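Local coordinates for orotidine 5'-phosphate decarboxylase (Pyrococcus horikoshii, PDB 2CZD), which probably catalyses the decarboxylation of orotidine 5'-monophosphate to uridine 5'-monophosphate, the last step of de novo UMP biosynthesis, at residues D151-K154 / E155-I159; K172-K176 / A177-Y181; I182-G185 / R186-N190. All blocks are in the same frame, centred on the assembly; numbering follows the deposited sequence.

Interaction 1: D151-K154 / E155-I159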
loop_
_atom_site.group_PDB
_atom_site.type_symbol
_atom_site.label_atom_id
_atom_site.label_comp_id
_atom_site.label_asym_id
_atom_site.label_seq_id
_atom_site.Cartn_x
_atom_site.Cartn_y
_atom_site.Cartn_z
ATOM N N ASP B 151 -6.130 8.828 25.086
ATOM C CA ASP B 151 -6.986 9.869 25.651
ATOM C C ASP B 151 -7.980 10.439 24.639
ATOM O O ASP B 151 -8.948 11.095 25.032
ATOM C CB ASP B 151 -6.148 11.033 26.194
ATOM C CG ASP B 151 -5.307 10.652 27.402
ATOM O OD1 ASP B 151 -5.612 9.632 28.053
ATOM O OD2 ASP B 151 -4.344 11.394 27.703
ATOM N N ARG B 152 -7.741 10.209 23.346
ATOM C CA ARG B 152 -8.616 10.746 22.308
ATOM C C ARG B 152 -9.436 9.682 21.598
ATOM O O ARG B 152 -10.412 9.996 20.911
ATOM C CB ARG B 152 -7.765 11.504 21.282
ATOM C CG ARG B 152 -7.161 12.757 21.870
ATOM C CD ARG B 152 -6.005 13.303 21.066
ATOM N NE ARG B 152 -5.588 14.569 21.664
ATOM C CZ ARG B 152 -4.967 14.690 22.837
ATOM N NH1 ARG B 152 -4.656 15.899 23.298
ATOM N NH2 ARG B 152 -4.620 13.615 23.545
ATOM N N LEU B 153 -9.041 8.428 21.788
ATOM C CA LEU B 153 -9.668 7.291 21.128
ATOM C C LEU B 153 -10.822 6.665 21.895
ATOM O O LEU B 153 -10.723 6.424 23.102
ATOM C CB LEU B 153 -8.599 6.220 20.849
ATOM C CG LEU B 153 -8.955 5.009 19.968
ATOM C CD1 LEU B 153 -9.121 5.438 18.505
ATOM C CD2 LEU B 153 -7.808 3.991 20.054
ATOM N N LYS B 154 -11.921 6.394 21.188
ATOM C CA LYS B 154 -13.090 5.783 21.821
ATOM C C LYS B 154 -12.757 4.433 22.475
ATOM O O LYS B 154 -12.006 3.609 21.931
ATOM C CB LYS B 154 -14.198 5.583 20.779
ATOM C CG LYS B 154 -15.554 5.215 21.353
ATOM C CD LYS B 154 -16.489 4.759 20.239
ATOM C CE LYS B 154 -16.709 5.842 19.221
ATOM N NZ LYS B 154 -17.592 6.914 19.743
ATOM N N GLU B 155 -13.320 4.199 23.658
ATOM C CA GLU B 155 -13.084 2.937 24.339
ATOM C C GLU B 155 -13.670 1.849 23.451
ATOM O O GLU B 155 -14.649 2.066 22.722
ATOM C CB GLU B 155 -13.765 2.926 25.712
ATOM C CG GLU B 155 -15.267 3.146 25.642
ATOM C CD GLU B 155 -15.681 4.603 25.779
ATOM O OE1 GLU B 155 -14.912 5.520 25.403
ATOM O OE2 GLU B 155 -16.809 4.839 26.269
ATOM N N GLY B 156 -13.079 0.673 23.512
ATOM C CA GLY B 156 -13.551 -0.387 22.658
ATOM C C GLY B 156 -12.599 -0.539 21.493
ATOM O O GLY B 156 -12.535 -1.614 20.910
ATOM N N ILE B 157 -11.901 0.539 21.124
ATOM C CA ILE B 157 -10.927 0.425 20.040
ATOM C C ILE B 157 -9.577 0.169 20.690
ATOM O O ILE B 157 -9.154 0.942 21.555
ATOM C CB ILE B 157 -10.845 1.719 19.190
ATOM C CG1 ILE B 157 -12.237 2.047 18.628
ATOM C CG2 ILE B 157 -9.834 1.523 18.026
ATOM C CD1 ILE B 157 -12.330 3.391 17.904
ATOM N N LYS B 158 -8.921 -0.909 20.269
ATOM C CA LYS B 158 -7.626 -1.303 20.827
ATOM C C LYS B 158 -6.461 -0.495 20.268
ATOM O O LYS B 158 -6.564 0.162 19.222
ATOM C CB LYS B 158 -7.338 -2.781 20.537
ATOM C CG LYS B 158 -8.447 -3.772 20.894
ATOM C CD LYS B 158 -8.683 -3.835 22.375
ATOM C CE LYS B 158 -9.767 -4.878 22.696
ATOM N NZ LYS B 158 -10.091 -4.974 24.148
ATOM N N ILE B 159 -5.355 -0.525 21.009
ATOM C CA ILE B 159 -4.139 0.128 20.577
ATOM C C ILE B 159 -3.032 -0.925 20.490
ATOM O O ILE B 159 -2.831 -1.720 21.424
ATOM C CB ILE B 159 -3.718 1.226 21.556
ATOM C CG1 ILE B 159 -4.701 2.388 21.449
ATOM C CG2 ILE B 159 -2.314 1.728 21.235
ATOM C CD1 ILE B 159 -4.404 3.531 22.445
#
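Leu153 lies against Ile157 and Ile159 beside the turn that carries the chain into a barrel strand. Its CB is directed at the segment 155-159, and CG, placed opposite the backbone N (chi1 -171°), comes to 3.9 Å from Ile157 CB. There the side chain forks. CD1 stays with Ile157, meeting the end of its longer branch at Ile157 CD1, 3.9 Å away. CD2 reaches further along the chain: it lies 3.8 Å from Ile157 CG2, it passes the backbone O of the same residue, and it meets Ile159 CG1, again at 3.8 Å. The leucine crosses Ile157 at about a right angle but runs alongside Ile159 in the opposite direction, and in this way one forked side chain bridges two residues of the following segment. The reversal between them is a type II beta turn from Lys154 to Ile157, closed by Ile157 N donating to Lys154 O (3.2 Å, N-H...O 159°). Gly156 takes the third position of the turn with positive phi (103°), where a CB would be pressed against the carbonyl O of Glu155. Lys154 brings its CB to 4.1 Å from Ile157 CD1 before its chain leads away, bent at its last two torsions. Arg150 donates from NH2 to Leu153 O and from NH1 to Ile157 O. Helix 121-131 packs on Leu153 and Ile157 through Asn129, helix 144-150 covers Ile159, and strand 158-161 continues between strands 135-137 and 181-184 of the parallel barrel.

Interaction 2: K172-K176 / A177-Y181; sequences KDAVK and AGADY
Ala179 turns its methyl back onto the end of helix 170-177, where CB lies 3.2 Å from Ala174 O and 4.3 Å from Ala174 CB. The two small side chains meet at the helix end, and Ala179 CB leans on the same carbonyl oxygen that its backbone N uses. Val175, next to Ala174 in the helix, directs its CB away from the segment 177-181, yet with CG1 opposite the backbone N (chi1 164°) CB and both methyls close on one atom, Ala179 O, CG2 at 3.6 Å. Beside them Val175 CA makes a CA-H...O contact with that oxygen (3.3 Å). Ala177 lies on another side of the helix, its CB close to two carbonyl oxygens of the preceding turn, 3.4 Å from Asp173 O.

The backbone holds these side chains in place. Ala179 N donates to Ala174 O (3.0 Å, N-H...O 157°), and Gly178 N reaches Val175 O at 3.1 Å from well above the carbonyl plane; its second approach, to Ala174 O, is weak. Ala177 N keeps the helical bond to Asp173 O. Gly178 itself turns out of the helix with phi 142°, where a CB would press on the carbonyl O of Ala177. Ile146 of helix 144-150 packs on both Ala174 and Ala177, and Ala179 rests on Ala161 of strand 158-161. Positive phi at Gly178 and the two bonds back into the last turn make this a Schellman motif, and the Ala174-Ala179 contact is the apolar pairing that often goes with it, here ending the helix that leads into the eighth strand of a TIM barrel.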
loop_
_atom_site.group_PDB
_atom_site.type_symbol
_atom_site.label_atom_id
_atom_site.label_comp_id
_atom_site.label_asym_id
_atom_site.label_seq_id
_atom_site.Cartn_x
_atom_site.Cartn_y
_atom_site.Cartn_z
ATOM N N LYS B 172 5.945 -3.362 30.042
ATOM C CA LYS B 172 4.856 -3.243 31.003
ATOM C C LYS B 172 4.342 -1.793 31.053
ATOM O O LYS B 172 3.132 -1.554 31.164
ATOM C CB LYS B 172 5.309 -3.672 32.404
ATOM C CG LYS B 172 4.227 -3.506 33.459
ATOM C CD LYS B 172 4.809 -3.519 34.874
ATOM C CE LYS B 172 5.246 -4.898 35.284
ATOM N NZ LYS B 172 5.466 -5.006 36.760
ATOM N N ASP B 173 5.241 -0.820 30.969
ATOM C CA ASP B 173 4.826 0.569 30.998
ATOM C C ASP B 173 3.975 0.927 29.774
ATOM O O ASP B 173 3.030 1.698 29.888
ATOM C CB ASP B 173 6.043 1.481 31.098
ATOM C CG ASP B 173 6.658 1.484 32.499
ATOM O OD1 ASP B 173 7.693 2.147 32.683
ATOM O OD2 ASP B 173 6.098 0.823 33.408
ATOM N N ALA B 174 4.302 0.359 28.616
ATOM C CA ALA B 174 3.518 0.654 27.412
ATOM C C ALA B 174 2.091 0.150 27.592
ATOM O O ALA B 174 1.129 0.827 27.197
ATOM C CB ALA B 174 4.151 -0.008 26.191
ATOM N N VAL B 175 1.952 -1.041 28.161
ATOM C CA VAL B 175 0.636 -1.616 28.389
ATOM C C VAL B 175 -0.107 -0.753 29.410
ATOM O O VAL B 175 -1.284 -0.431 29.220
ATOM C CB VAL B 175 0.760 -3.086 28.876
ATOM C CG1 VAL B 175 -0.532 -3.568 29.484
ATOM C CG2 VAL B 175 1.167 -3.974 27.696
ATOM N N LYS B 176 0.581 -0.339 30.470
ATOM C CA LYS B 176 -0.070 0.489 31.492
ATOM C C LYS B 176 -0.525 1.845 30.951
ATOM O O LYS B 176 -1.504 2.423 31.439
ATOM C CB LYS B 176 0.863 0.684 32.704
ATOM C CG LYS B 176 1.000 -0.561 33.573
ATOM C CD LYS B 176 1.984 -0.284 34.714
ATOM C CE LYS B 176 2.053 -1.455 35.694
ATOM N NZ LYS B 176 2.938 -1.151 36.862
ATOM N N ALA B 177 0.151 2.327 29.915
ATOM C CA ALA B 177 -0.166 3.613 29.304
ATOM C C ALA B 177 -1.336 3.537 28.319
ATOM O O ALA B 177 -1.896 4.575 27.948
ATOM C CB ALA B 177 1.061 4.164 28.595
ATOM N N GLY B 178 -1.668 2.330 27.869
ATOM C CA GLY B 178 -2.785 2.197 26.943
ATOM C C GLY B 178 -2.615 1.183 25.833
ATOM O O GLY B 178 -3.517 0.997 25.006
ATOM N N ALA B 179 -1.470 0.513 25.791
ATOM C CA ALA B 179 -1.279 -0.475 24.741
ATOM C C ALA B 179 -1.954 -1.805 25.062
ATOM O O ALA B 179 -1.648 -2.439 26.088
ATOM C CB ALA B 179 0.219 -0.726 24.498
ATOM N N ASP B 180 -2.883 -2.240 24.207
ATOM C CA ASP B 180 -3.487 -3.557 24.388
ATOM C C ASP B 180 -2.546 -4.664 23.908
ATOM O O ASP B 180 -2.574 -5.780 24.423
ATOM C CB ASP B 180 -4.801 -3.661 23.621
ATOM C CG ASP B 180 -5.834 -2.715 24.164
ATOM O OD1 ASP B 180 -6.023 -1.635 23.567
ATOM O OD2 ASP B 180 -6.442 -3.050 25.215
ATOM N N TYR B 181 -1.744 -4.342 22.891
ATOM C CA TYR B 181 -0.766 -5.248 22.304
ATOM C C TYR B 181 0.536 -4.510 22.081
ATOM O O TYR B 181 0.546 -3.304 21.782
ATOM C CB TYR B 181 -1.223 -5.745 20.923
ATOM C CG TYR B 181 -2.528 -6.497 20.934
ATOM C CD1 TYR B 181 -2.553 -7.884 21.091
ATOM C CD2 TYR B 181 -3.741 -5.815 20.810
ATOM C CE1 TYR B 181 -3.761 -8.583 21.122
ATOM C CE2 TYR B 181 -4.947 -6.494 20.843
ATOM C CZ TYR B 181 -4.953 -7.870 20.998
ATOM O OH TYR B 181 -6.149 -8.539 21.043
#

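Interaction 3: I182-G185 / R186-N190; sequences IIVG and RAIYN
Gly185 O receives two backbone donors, Ile188 N at 2.8 Å and Tyr189 N at 3.1 Å, which approach from opposite faces of its carbonyl plane. Both bonds are fairly straight, with an N-H...O angle of 158° from Tyr189; Tyr189 N is tilted from the carbonyl plane and Ile188 N stands further above it. Gly185 is the N-cap of helix 186-189, a short helix directly after the eighth strand of the TIM barrel, and both Gly185 and Arg186 are assigned to the substrate-binding site. One water accepts from Gly185 N and from Ala187 N, joining the end of the strand to the first turn.

Around this polar centre the tyrosine folds back on the cap. With CG lodged between the backbone N and the carbonyl carbon (chi1 65°), the ring turns back alongside the start of its own helix: Tyr189 CE1 reaches Gly185 C at 3.2 Å, and Arg186 CA stands over the centre of one ring face. Arg186 extends from CG to NE, and Tyr189 OH lies 3.9 Å above its guanidinium plane, offset toward the rim. The ring also touches Asp7, likewise assigned to substrate binding. Replacing Tyr189 by an alanine is likely to open a gap beside Gly185 and Arg186 CA, leaving the arginine's guanidinium without the hydroxyl over one face and Asp7 without this neighbour.

On the other side of the backbone lies an apolar patch. Ile188 and Val184 cross at about a right angle, and this pair is covered by Ile201 of helix 194-205 and by Ile2 of strand 2-5. Val184 CG1 serves both helix residues, meeting Ile188 CD1 at 3.6 Å and Ala187 CB at 3.8 Å.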
loop_
_atom_site.group_PDB
_atom_site.type_symbol
_atom_site.label_atom_id
_atom_site.label_comp_id
_atom_site.label_asym_id
_atom_site.label_seq_id
_atom_site.Cartn_x
_atom_site.Cartn_y
_atom_site.Cartn_z
ATOM N N ILE B 182 1.633 -5.257 22.211
ATOM C CA ILE B 182 2.962 -4.746 21.965
ATOM C C ILE B 182 3.408 -5.483 20.699
ATOM O O ILE B 182 3.292 -6.714 20.635
ATOM C CB ILE B 182 3.925 -5.122 23.112
ATOM C CG1 ILE B 182 3.427 -4.519 24.433
ATOM C CG2 ILE B 182 5.318 -4.627 22.787
ATOM C CD1 ILE B 182 3.329 -3.023 24.388
ATOM N N ILE B 183 3.859 -4.746 19.682
ATOM C CA ILE B 183 4.339 -5.367 18.442
ATOM C C ILE B 183 5.853 -5.504 18.583
ATOM O O ILE B 183 6.565 -4.515 18.796
ATOM C CB ILE B 183 4.014 -4.489 17.216
ATOM C CG1 ILE B 183 2.494 -4.427 17.049
ATOM C CG2 ILE B 183 4.708 -5.017 15.970
ATOM C CD1 ILE B 183 2.057 -3.404 16.016
ATOM N N VAL B 184 6.310 -6.749 18.514
ATOM C CA VAL B 184 7.720 -7.090 18.649
ATOM C C VAL B 184 8.239 -7.798 17.403
ATOM O O VAL B 184 7.558 -8.661 16.875
ATOM C CB VAL B 184 7.901 -8.027 19.854
ATOM C CG1 VAL B 184 9.403 -8.336 20.070
ATOM C CG2 VAL B 184 7.319 -7.376 21.095
ATOM N N GLY B 185 9.444 -7.448 16.956
ATOM C CA GLY B 185 10.016 -8.092 15.784
ATOM C C GLY B 185 11.311 -8.852 16.055
ATOM O O GLY B 185 11.297 -9.931 16.661
ATOM N N ARG B 186 12.422 -8.286 15.590
ATOM C CA ARG B 186 13.747 -8.894 15.738
ATOM C C ARG B 186 14.080 -9.402 17.132
ATOM O O ARG B 186 14.782 -10.408 17.263
ATOM C CB ARG B 186 14.835 -7.889 15.340
ATOM C CG ARG B 186 14.852 -7.515 13.882
ATOM C CD ARG B 186 15.911 -6.450 13.587
ATOM N NE ARG B 186 15.868 -6.066 12.178
ATOM C CZ ARG B 186 16.428 -6.764 11.191
ATOM N NH1 ARG B 186 16.319 -6.341 9.938
ATOM N NH2 ARG B 186 17.122 -7.868 11.459
ATOM N N ALA B 187 13.598 -8.714 18.162
ATOM C CA ALA B 187 13.902 -9.116 19.532
ATOM C C ALA B 187 13.492 -10.558 19.756
ATOM O O ALA B 187 14.086 -11.260 20.583
ATOM C CB ALA B 187 13.217 -8.201 20.525
ATOM N N ILE B 188 12.482 -11.004 19.016
ATOM C CA ILE B 188 12.046 -12.380 19.115
ATOM C C ILE B 188 12.519 -13.248 17.950
ATOM O O ILE B 188 13.200 -14.254 18.171
ATOM C CB ILE B 188 10.504 -12.473 19.195
ATOM C CG1 ILE B 188 10.032 -11.948 20.547
ATOM C CG2 ILE B 188 10.047 -13.913 19.079
ATOM C CD1 ILE B 188 8.487 -11.801 20.643
ATOM N N TYR B 189 12.200 -12.875 16.710
ATOM C CA TYR B 189 12.572 -13.776 15.620
ATOM C C TYR B 189 14.041 -13.996 15.337
ATOM O O TYR B 189 14.395 -15.026 14.761
ATOM C CB TYR B 189 11.836 -13.434 14.306
ATOM C CG TYR B 189 12.144 -12.100 13.663
ATOM C CD1 TYR B 189 11.203 -11.066 13.670
ATOM C CD2 TYR B 189 13.340 -11.897 12.961
ATOM C CE1 TYR B 189 11.434 -9.876 12.996
ATOM C CE2 TYR B 189 13.579 -10.718 12.285
ATOM C CZ TYR B 189 12.622 -9.707 12.306
ATOM O OH TYR B 189 12.852 -8.518 11.655
ATOM N N ASN B 190 14.892 -13.053 15.732
ATOM C CA ASN B 190 16.331 -13.202 15.519
ATOM C C ASN B 190 17.057 -13.536 16.826
ATOM O O ASN B 190 18.287 -13.503 16.891
ATOM C CB ASN B 190 16.916 -11.930 14.886
ATOM C CG ASN B 190 16.836 -11.941 13.362
ATOM O OD1 ASN B 190 17.133 -10.937 12.708
ATOM N ND2 ASN B 190 16.439 -13.078 12.789
HETATM O O HOH W 1 11.820 -5.959 18.193
#

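In the fold
The three contacts follow one another in the last third of the chain, without nesting or crossing. Interaction 1 closes the loop between helix 144-150 and strand 158-161; interaction 2 ends helix 170-177 and leads into strand 181-184; interaction 3 spans the passage from that strand into helix 186-189. The first two touch where Ile159 O accepts probable hydrogen bonds from Asp180 N and Tyr181 N, linking the seventh and eighth barrel strands. Interactions 2 and 3 meet through Ile182, which packs against Ala174 and Val175. Interactions 1 and 3 do not touch, their centres about 24 Å apart, but their strands are neighbours in the sheet.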